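Local coordinates for heme-binding protein A (Haemophilus parasuis 29755, PDB 3TPA) that probably binds glutathione, acting as a solute-binding protein of the GbpA family that would hand its ligand to an ABC-type importer, at residues T89-A94 with D138-K143; F351-W356 with V384-V389; E446-S451 with Q466-I471. The protein carries 1 engineered substitution. All blocks are in the same frame, centred on the assembly; numbering follows the deposited sequence. Where two conformers were deposited one is given.

Interaction 1. Residues T89-A94 with D138-K143; sequences TRPLNA and DDYTVK
Tyr-140 reaches from the turn of 138-143 to the loop at 91-93, just before helix 94-105. Its CG stands anti to the carbonyl carbon (chi1 -62°), which starts the side chain beside the backbone N. Past CB and CG, CD1 lies loosely near Leu-92 O, and CE1 comes to 3.4 Å from that oxygen, which sits at the ring edge close to its plane. CE1 also approaches CB of Asn-93 obliquely. At the tip, Tyr-140 OH is hydrogen-bonded to a water 3.0 Å away; this water donates to Pro-91 O and so bridges the phenol to the loop backbone. Pro-91 O has a second donor in Arg-90 NH1 (3.0 Å), which also forms a salt bridge with Asp-96.

A direct backbone hydrogen bond runs from Ala-94 N to Asp-139 O, 2.9 Å with an N-H...O angle of 151°. That places the turn carbonyl at the first residue of the helix, and CB of Asn-93 touches Asp-139 O as well, at 3.1 Å. Ala-94 CB lies against Asp-138 O and against Val-142 CG2, the latter at 3.7 Å.

Asp-138 OD1 accepts two bonds within the turn, from Tyr-140 N and from Thr-141 OG1 (2.7 Å), which arrive from opposite faces of the carboxylate plane. Together these features describe an Asx turn within a type I turn, closing the beta hairpin of strands 131-136 and 141-146 and docked on the N-terminus of helix 94-105, where Asn-93 is the N-cap.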
loop_
_atom_site.group_PDB
_atom_site.type_symbol
_atom_site.label_atom_id
_atom_site.label_comp_id
_atom_site.label_asym_id
_atom_site.label_seq_id
_atom_site.Cartn_x
_atom_site.Cartn_y
_atom_site.Cartn_z
ATOM N N THR A 89 30.554 12.395 11.753
ATOM C CA THR A 89 31.884 12.814 11.331
ATOM C C THR A 89 32.179 12.431 9.888
ATOM O O THR A 89 33.191 12.847 9.331
ATOM C CB THR A 89 32.968 12.243 12.251
ATOM O OG1 THR A 89 33.002 10.818 12.131
ATOM C CG2 THR A 89 32.684 12.618 13.698
ATOM N N ARG A 90 31.298 11.632 9.287
ATOM C CA ARG A 90 31.432 11.261 7.883
ATOM C C ARG A 90 30.071 11.279 7.192
ATOM O O ARG A 90 29.038 11.131 7.849
ATOM C CB ARG A 90 32.027 9.846 7.745
ATOM C CG ARG A 90 31.282 8.783 8.552
ATOM C CD ARG A 90 31.490 7.407 7.952
ATOM N NE ARG A 90 30.699 6.358 8.595
ATOM C CZ ARG A 90 29.459 6.036 8.241
ATOM N NH1 ARG A 90 28.850 6.700 7.268
ATOM N NH2 ARG A 90 28.824 5.051 8.861
ATOM N N PRO A 91 30.068 11.415 5.854
ATOM C CA PRO A 91 28.819 11.345 5.091
ATOM C C PRO A 91 28.300 9.921 5.030
ATOM O O PRO A 91 29.014 8.970 5.365
ATOM C CB PRO A 91 29.242 11.766 3.679
ATOM C CG PRO A 91 30.645 12.286 3.810
ATOM C CD PRO A 91 31.232 11.568 4.971
ATOM N N LEU A 92 27.060 9.788 4.591
ATOM C CA LEU A 92 26.469 8.497 4.300
ATOM C C LEU A 92 27.427 7.627 3.478
ATOM O O LEU A 92 28.107 8.124 2.580
ATOM C CB LEU A 92 25.181 8.746 3.521
ATOM C CG LEU A 92 24.249 7.687 2.913
ATOM C CD1 LEU A 92 24.754 7.210 1.589
ATOM C CD2 LEU A 92 23.963 6.551 3.859
ATOM N N ASN A 93 27.495 6.336 3.800
ATOM C CA ASN A 93 28.194 5.385 2.950
ATOM C C ASN A 93 27.538 4.012 3.015
ATOM O O ASN A 93 26.468 3.850 3.598
ATOM C CB ASN A 93 29.680 5.277 3.322
ATOM C CG ASN A 93 29.897 4.674 4.692
ATOM O OD1 ASN A 93 29.019 4.004 5.232
ATOM N ND2 ASN A 93 31.075 4.905 5.261
ATOM N N ALA A 94 28.193 3.028 2.409
ATOM C CA ALA A 94 27.650 1.680 2.272
ATOM C C ALA A 94 27.445 0.993 3.605
ATOM O O ALA A 94 26.546 0.154 3.729
ATOM C CB ALA A 94 28.562 0.824 1.371
ATOM N N ASP A 138 32.466 -1.243 -2.008
ATOM C CA ASP A 138 33.394 -0.280 -1.441
ATOM C C ASP A 138 32.524 0.733 -0.722
ATOM O O ASP A 138 31.321 0.511 -0.575
ATOM C CB ASP A 138 34.304 0.373 -2.494
ATOM C CG ASP A 138 33.546 1.188 -3.526
ATOM O OD1 ASP A 138 32.358 1.500 -3.326
ATOM O OD2 ASP A 138 34.167 1.548 -4.548
ATOM N N ASP A 139 33.106 1.837 -0.265
ATOM C CA ASP A 139 32.351 2.728 0.598
ATOM C C ASP A 139 31.172 3.390 -0.092
ATOM O O ASP A 139 30.259 3.855 0.575
ATOM C CB ASP A 139 33.248 3.775 1.254
ATOM C CG ASP A 139 33.700 3.355 2.642
ATOM O OD1 ASP A 139 33.978 2.153 2.840
ATOM O OD2 ASP A 139 33.767 4.218 3.536
ATOM N N TYR A 140 31.188 3.447 -1.419
ATOM C CA TYR A 140 30.069 4.057 -2.134
ATOM C C TYR A 140 29.334 3.120 -3.093
ATOM O O TYR A 140 28.609 3.574 -3.975
ATOM C CB TYR A 140 30.507 5.372 -2.792
ATOM C CG TYR A 140 30.953 6.344 -1.714
ATOM C CD1 TYR A 140 30.031 6.904 -0.833
ATOM C CD2 TYR A 140 32.299 6.644 -1.530
ATOM C CE1 TYR A 140 30.441 7.764 0.176
ATOM C CE2 TYR A 140 32.713 7.497 -0.525
ATOM C CZ TYR A 140 31.784 8.055 0.324
ATOM O OH TYR A 140 32.203 8.907 1.329
ATOM N N THR A 141 29.501 1.817 -2.891
ATOM C CA THR A 141 28.892 0.823 -3.770
ATOM C C THR A 141 28.314 -0.348 -2.973
ATOM O O THR A 141 29.041 -1.025 -2.245
ATOM C CB THR A 141 29.929 0.283 -4.781
ATOM O OG1 THR A 141 30.636 1.378 -5.374
ATOM C CG2 THR A 141 29.251 -0.554 -5.896
ATOM N N VAL A 142 27.012 -0.584 -3.116
ATOM C CA VAL A 142 26.333 -1.665 -2.398
ATOM C C VAL A 142 25.807 -2.706 -3.387
ATOM O O VAL A 142 25.088 -2.371 -4.319
ATOM C CB VAL A 142 25.148 -1.136 -1.570
ATOM C CG1 VAL A 142 24.464 -2.271 -0.826
ATOM C CG2 VAL A 142 25.616 -0.095 -0.591
ATOM N N LYS A 143 26.163 -3.967 -3.184
ATOM C CA LYS A 143 25.717 -5.025 -4.080
ATOM C C LYS A 143 24.647 -5.880 -3.411
ATOM O O LYS A 143 24.870 -6.460 -2.353
ATOM C CB LYS A 143 26.886 -5.907 -4.524
ATOM C CG LYS A 143 26.470 -6.974 -5.535
ATOM C CD LYS A 143 27.447 -8.151 -5.579
ATOM C CE LYS A 143 28.783 -7.787 -6.195
ATOM N NZ LYS A 143 29.663 -8.992 -6.275
HETATM O O HOH W 1 31.847 8.549 4.241
#

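Interaction 2. Residues F351-W356 with V384-V389; sequences FETEIW and VKAKLV
Phe-351 to Trp-356 and Val-384 to Val-389 pair as the two parallel strands of a beta-alpha-beta unit whose connecting helix is 368-381, with 384-389 at the border of the mixed sheet. Backbone bonds alternate between the strands, from Lys-385 N to Phe-351 O at 2.9 Å through to Val-389 N to Ile-355 O, and the local strand axes are 31° apart.

On the face carrying Phe-351, Thr-353, Ile-355, Val-384, Ala-386 and Leu-388 the contact is apolar. Phe-351 and Val-384 lie side by side, and Val-384 CG2 sits over one face of the phenyl ring, 4.3 Å from its centroid, as a CH-pi contact. CG1 of the same valine meets Thr-353 CG2, which also touches Ala-386 CB at 3.6 Å. With OG1 anti to the backbone N (chi1 -173°), the threonine methyl is left between N and the carbonyl carbon. Ile-355 brings CD1 to Ala-386 CB at 3.7 Å, while its CB meets Leu-388 CD2. Helix 368-381 covers Ile-355 and Leu-388, and helix 286-294 reaches Phe-351 and Val-384.

The opposite face has a different character. Aliphatic parts of Glu-352 and Lys-385 touch there, whereas Lys-385 NZ hydrogen-bonds to Gly-383 O. Val-389 meets two partners of the neighbouring strand: CG1 lies over the five-membered ring of Trp-356, 4.2 Å from its centroid, and CG2 touches Glu-354 OE2 at 3.5 Å. Glu-354 in turn holds the indole, its OE1 accepting from Trp-356 NE1 at 3.2 Å in a nearly straight bond (170°) that lies in the indole plane but meets the carboxylate from above.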
loop_
_atom_site.group_PDB
_atom_site.type_symbol
_atom_site.label_atom_id
_atom_site.label_comp_id
_atom_site.label_asym_id
_atom_site.label_seq_id
_atom_site.Cartn_x
_atom_site.Cartn_y
_atom_site.Cartn_z
ATOM N N PHE A 351 -29.634 -22.445 -6.857
ATOM C CA PHE A 351 -29.094 -23.256 -5.772
ATOM C C PHE A 351 -28.964 -22.437 -4.480
ATOM O O PHE A 351 -29.214 -21.241 -4.465
ATOM C CB PHE A 351 -27.732 -23.843 -6.183
ATOM C CG PHE A 351 -26.707 -22.802 -6.560
ATOM C CD1 PHE A 351 -25.836 -22.293 -5.612
ATOM C CD2 PHE A 351 -26.622 -22.329 -7.862
ATOM C CE1 PHE A 351 -24.891 -21.335 -5.959
ATOM C CE2 PHE A 351 -25.682 -21.367 -8.211
ATOM C CZ PHE A 351 -24.820 -20.872 -7.257
ATOM N N GLU A 352 -28.577 -23.092 -3.393
ATOM C CA GLU A 352 -28.383 -22.389 -2.139
ATOM C C GLU A 352 -26.893 -22.248 -1.874
ATOM O O GLU A 352 -26.101 -23.120 -2.227
ATOM C CB GLU A 352 -29.053 -23.126 -0.970
ATOM C CG GLU A 352 -30.559 -23.357 -1.114
ATOM C CD GLU A 352 -31.097 -24.268 -0.018
ATOM O OE1 GLU A 352 -30.419 -25.269 0.306
ATOM O OE2 GLU A 352 -32.181 -23.982 0.534
ATOM N N THR A 353 -26.517 -21.149 -1.239
ATOM C CA THR A 353 -25.109 -20.887 -0.949
ATOM C C THR A 353 -25.008 -19.915 0.230
ATOM O O THR A 353 -25.992 -19.685 0.924
ATOM C CB THR A 353 -24.361 -20.356 -2.199
ATOM O OG1 THR A 353 -22.961 -20.264 -1.920
ATOM C CG2 THR A 353 -24.894 -18.981 -2.625
ATOM N N GLU A 354 -23.823 -19.362 0.465
ATOM C CA GLU A 354 -23.610 -18.449 1.577
ATOM C C GLU A 354 -22.742 -17.284 1.148
ATOM O O GLU A 354 -21.872 -17.426 0.295
ATOM C CB GLU A 354 -22.893 -19.150 2.733
ATOM C CG GLU A 354 -23.607 -20.323 3.366
ATOM C CD GLU A 354 -22.789 -20.936 4.500
ATOM O OE1 GLU A 354 -21.564 -21.130 4.320
ATOM O OE2 GLU A 354 -23.364 -21.203 5.580
ATOM N N ILE A 355 -22.976 -16.127 1.751
ATOM C CA ILE A 355 -22.081 -14.993 1.577
ATOM C C ILE A 355 -21.475 -14.650 2.934
ATOM O O ILE A 355 -22.170 -14.193 3.839
ATOM C CB ILE A 355 -22.802 -13.766 1.019
ATOM C CG1 ILE A 355 -23.329 -14.030 -0.396
ATOM C CG2 ILE A 355 -21.866 -12.554 1.019
ATOM C CD1 ILE A 355 -24.400 -13.024 -0.822
ATOM N N TRP A 356 -20.179 -14.895 3.074
ATOM C CA TRP A 356 -19.470 -14.555 4.291
ATOM C C TRP A 356 -19.219 -13.049 4.370
ATOM O O TRP A 356 -18.511 -12.483 3.536
ATOM C CB TRP A 356 -18.153 -15.324 4.362
ATOM C CG TRP A 356 -18.371 -16.790 4.616
ATOM C CD1 TRP A 356 -19.424 -17.547 4.182
ATOM C CD2 TRP A 356 -17.548 -17.661 5.400
ATOM N NE1 TRP A 356 -19.296 -18.838 4.628
ATOM C CE2 TRP A 356 -18.151 -18.937 5.376
ATOM C CE3 TRP A 356 -16.350 -17.493 6.107
ATOM C CZ2 TRP A 356 -17.602 -20.040 6.040
ATOM C CZ3 TRP A 356 -15.803 -18.591 6.753
ATOM C CH2 TRP A 356 -16.432 -19.843 6.721
ATOM N N VAL A 384 -30.672 -17.822 -6.812
ATOM C CA VAL A 384 -29.541 -18.167 -5.945
ATOM C C VAL A 384 -29.837 -17.687 -4.527
ATOM O O VAL A 384 -29.876 -16.478 -4.265
ATOM C CB VAL A 384 -28.219 -17.541 -6.416
ATOM C CG1 VAL A 384 -27.138 -17.711 -5.339
ATOM C CG2 VAL A 384 -27.770 -18.148 -7.730
ATOM N N LYS A 385 -30.031 -18.636 -3.614
ATOM C CA LYS A 385 -30.432 -18.308 -2.252
ATOM C C LYS A 385 -29.223 -18.298 -1.335
ATOM O O LYS A 385 -28.809 -19.343 -0.831
ATOM C CB LYS A 385 -31.455 -19.310 -1.731
ATOM C CG LYS A 385 -32.711 -19.422 -2.582
ATOM C CD LYS A 385 -32.645 -20.620 -3.519
ATOM C CE LYS A 385 -33.887 -20.695 -4.399
ATOM N NZ LYS A 385 -33.704 -21.633 -5.550
ATOM N N ALA A 386 -28.676 -17.111 -1.109
ATOM C CA ALA A 386 -27.441 -16.968 -0.352
ATOM C C ALA A 386 -27.704 -16.347 1.019
ATOM O O ALA A 386 -28.098 -15.181 1.126
ATOM C CB ALA A 386 -26.447 -16.117 -1.144
ATOM N N LYS A 387 -27.494 -17.137 2.064
ATOM C CA LYS A 387 -27.607 -16.664 3.436
ATOM C C LYS A 387 -26.369 -15.854 3.831
ATOM O O LYS A 387 -25.243 -16.249 3.530
ATOM C CB LYS A 387 -27.761 -17.864 4.369
ATOM C CG LYS A 387 -28.186 -17.511 5.786
ATOM C CD LYS A 387 -28.478 -18.762 6.588
ATOM C CE LYS A 387 -29.030 -18.427 7.958
ATOM N NZ LYS A 387 -30.078 -19.409 8.355
ATOM N N LEU A 388 -26.572 -14.718 4.496
ATOM C CA LEU A 388 -25.448 -13.943 5.022
ATOM C C LEU A 388 -24.910 -14.637 6.260
ATOM O O LEU A 388 -25.664 -15.016 7.150
ATOM C CB LEU A 388 -25.861 -12.511 5.363
ATOM C CG LEU A 388 -26.406 -11.686 4.203
ATOM C CD1 LEU A 388 -26.383 -10.216 4.576
ATOM C CD2 LEU A 388 -25.583 -11.927 2.961
ATOM N N VAL A 389 -23.597 -14.802 6.308
ATOM C CA VAL A 389 -22.954 -15.555 7.376
ATOM C C VAL A 389 -21.953 -14.673 8.099
ATOM O O VAL A 389 -21.103 -14.032 7.477
ATOM C CB VAL A 389 -22.235 -16.810 6.832
ATOM C CG1 VAL A 389 -21.414 -17.484 7.927
ATOM C CG2 VAL A 389 -23.247 -17.782 6.241
#

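Interaction 3. Residues E446-S451 with Q466-I471; sequences EALLAS and QQAVEI
Leu-448 packs on Gln-467, Ala-468 and Ile-471 in an antiparallel helical hairpin formed by helix 443-453 and helix 458-475, with a short link between them. The contact is buried and purely van der Waals, without a hydrogen bond across it. The local axes approach to 9.1 Å at an angle of 156°, and the small Ala-468 lies opposite Leu-448, which lets the leucine come close to the backbone of the second helix.

Leu-448 carries most of the packing. Its CB meets Ala-468 CB at 4.1 Å, and its two methyls then part. CG is anti to the carbonyl carbon (chi1 -66°), and beyond it CD1 rests on the backbone of the facing helix, near N and CA of Ala-468. Leu-448 CD1 also touches Gln-467 CB at 3.8 Å and Ile-471 CD1, so one methyl meets three residues that span about one helical turn. Leu-449 approaches from the next position along its helix and lays CD2 against Ala-468 CB at 4.1 Å, so the Ala-468 methyl touches two leucines that are neighbours in sequence. Helix 420-427 adds Leu-423 against both Leu-449 and Val-469, joining a third helix to the pair.

Gln-467, which is exposed, extends beyond CG and crosses Leu-448 at about a right angle, putting its amide oxygen OE1 3.7 Å from Leu-448 CD2.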
loop_
_atom_site.group_PDB
_atom_site.type_symbol
_atom_site.label_atom_id
_atom_site.label_comp_id
_atom_site.label_asym_id
_atom_site.label_seq_id
_atom_site.Cartn_x
_atom_site.Cartn_y
_atom_site.Cartn_z
ATOM N N GLU A 446 -0.441 -18.818 -14.731
ATOM C CA GLU A 446 0.664 -18.891 -13.766
ATOM C C GLU A 446 2.017 -18.676 -14.451
ATOM O O GLU A 446 2.933 -18.096 -13.858
ATOM C CB GLU A 446 0.654 -20.243 -13.024
ATOM C CG GLU A 446 1.639 -20.337 -11.849
ATOM C CD GLU A 446 1.065 -19.791 -10.547
ATOM O OE1 GLU A 446 -0.126 -20.032 -10.248
ATOM O OE2 GLU A 446 1.806 -19.117 -9.811
ATOM N N ALA A 447 2.155 -19.162 -15.688
ATOM C CA ALA A 447 3.393 -18.984 -16.445
ATOM C C ALA A 447 3.611 -17.525 -16.827
ATOM O O ALA A 447 4.739 -17.022 -16.769
ATOM C CB ALA A 447 3.405 -19.880 -17.701
ATOM N N LEU A 448 2.534 -16.840 -17.215
ATOM C CA LEU A 448 2.629 -15.413 -17.507
ATOM C C LEU A 448 3.055 -14.610 -16.272
ATOM O O LEU A 448 3.841 -13.671 -16.385
ATOM C CB LEU A 448 1.315 -14.856 -18.060
ATOM C CG LEU A 448 0.894 -15.386 -19.430
ATOM C CD1 LEU A 448 -0.518 -14.944 -19.751
ATOM C CD2 LEU A 448 1.870 -14.893 -20.496
ATOM N N LEU A 449 2.545 -14.969 -15.095
ATOM C CA LEU A 449 2.930 -14.226 -13.882
ATOM C C LEU A 449 4.418 -14.410 -13.609
ATOM O O LEU A 449 5.123 -13.462 -13.261
ATOM C CB LEU A 449 2.133 -14.657 -12.641
ATOM C CG LEU A 449 0.633 -14.386 -12.581
ATOM C CD1 LEU A 449 0.139 -14.516 -11.138
ATOM C CD2 LEU A 449 0.334 -12.987 -13.126
ATOM N N ALA A 450 4.895 -15.638 -13.761
ATOM C CA ALA A 450 6.299 -15.911 -13.494
ATOM C C ALA A 450 7.208 -15.178 -14.500
ATOM O O ALA A 450 8.183 -14.531 -14.124
ATOM C CB ALA A 450 6.548 -17.423 -13.481
ATOM N N SER A 451 6.875 -15.267 -15.781
ATOM C CA SER A 451 7.625 -14.556 -16.814
ATOM C C SER A 451 7.639 -13.065 -16.561
ATOM O O SER A 451 8.676 -12.427 -16.667
ATOM C CB SER A 451 7.036 -14.836 -18.203
ATOM O OG SER A 451 7.269 -16.191 -18.571
ATOM N N GLN A 466 -1.459 -7.834 -19.218
ATOM C CA GLN A 466 -2.754 -7.701 -19.877
ATOM C C GLN A 466 -3.277 -9.065 -20.311
ATOM O O GLN A 466 -4.477 -9.336 -20.227
ATOM C CB GLN A 466 -2.683 -6.747 -21.062
ATOM C CG GLN A 466 -2.618 -5.283 -20.650
ATOM C CD GLN A 466 -2.788 -4.338 -21.823
ATOM O OE1 GLN A 466 -2.510 -4.699 -22.967
ATOM N NE2 GLN A 466 -3.258 -3.125 -21.548
ATOM N N GLN A 467 -2.361 -9.913 -20.781
ATOM C CA GLN A 467 -2.705 -11.251 -21.191
ATOM C C GLN A 467 -3.167 -12.093 -20.019
ATOM O O GLN A 467 -4.165 -12.814 -20.133
ATOM C CB GLN A 467 -1.522 -11.937 -21.874
ATOM C CG GLN A 467 -1.210 -11.396 -23.245
ATOM C CD GLN A 467 -0.127 -12.179 -23.950
ATOM O OE1 GLN A 467 0.370 -13.182 -23.440
ATOM N NE2 GLN A 467 0.233 -11.730 -25.143
ATOM N N ALA A 468 -2.435 -12.027 -18.909
ATOM C CA ALA A 468 -2.829 -12.751 -17.687
ATOM C C ALA A 468 -4.200 -12.318 -17.178
ATOM O O ALA A 468 -5.020 -13.148 -16.788
ATOM C CB ALA A 468 -1.792 -12.550 -16.585
ATOM N N VAL A 469 -4.442 -11.009 -17.161
ATOM C CA VAL A 469 -5.722 -10.495 -16.671
ATOM C C VAL A 469 -6.894 -10.933 -17.572
ATOM O O VAL A 469 -7.963 -11.235 -17.088
ATOM C CB VAL A 469 -5.686 -8.961 -16.477
ATOM C CG1 VAL A 469 -7.089 -8.411 -16.291
ATOM C CG2 VAL A 469 -4.820 -8.627 -15.273
ATOM N N GLU A 470 -6.687 -11.019 -18.881
ATOM C CA GLU A 470 -7.752 -11.487 -19.774
ATOM C C GLU A 470 -8.144 -12.934 -19.454
ATOM O O GLU A 470 -9.318 -13.304 -19.509
ATOM C CB GLU A 470 -7.331 -11.348 -21.242
ATOM C CG GLU A 470 -7.270 -9.904 -21.739
ATOM C CD GLU A 470 -8.501 -9.490 -22.539
ATOM O OE1 GLU A 470 -9.500 -10.240 -22.556
ATOM O OE2 GLU A 470 -8.469 -8.404 -23.160
ATOM N N ILE A 471 -7.161 -13.757 -19.106
ATOM C CA ILE A 471 -7.445 -15.142 -18.726
ATOM C C ILE A 471 -8.212 -15.195 -17.403
ATOM O O ILE A 471 -9.242 -15.883 -17.274
ATOM C CB ILE A 471 -6.156 -15.986 -18.613
ATOM C CG1 ILE A 471 -5.531 -16.214 -19.996
ATOM C CG2 ILE A 471 -6.441 -17.322 -17.913
ATOM C CD1 ILE A 471 -4.113 -16.806 -19.948
#

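Overall arrangement
Along the chain the three contacts follow one another, interaction 1 closing before 2 opens and 2 before 3. Interactions 1 and 2 lie on opposite sides of the chain's centre, their centres about 59 Å apart. Interaction 3 is about 40 Å from the first and about 31 Å from the second, centre to centre, and none touches another. Interaction 1 joins the loop before helix 94-105 to the 131-136/141-146 hairpin of the antiparallel sheet, interaction 2 forms the border of the mixed sheet containing 261-276 and 407-413, and interaction 3 pairs helices 443-453 and 458-475. The three thus lie in separate parts of the fold, consistent with the multi-lobed architecture of family 5 solute-binding proteins.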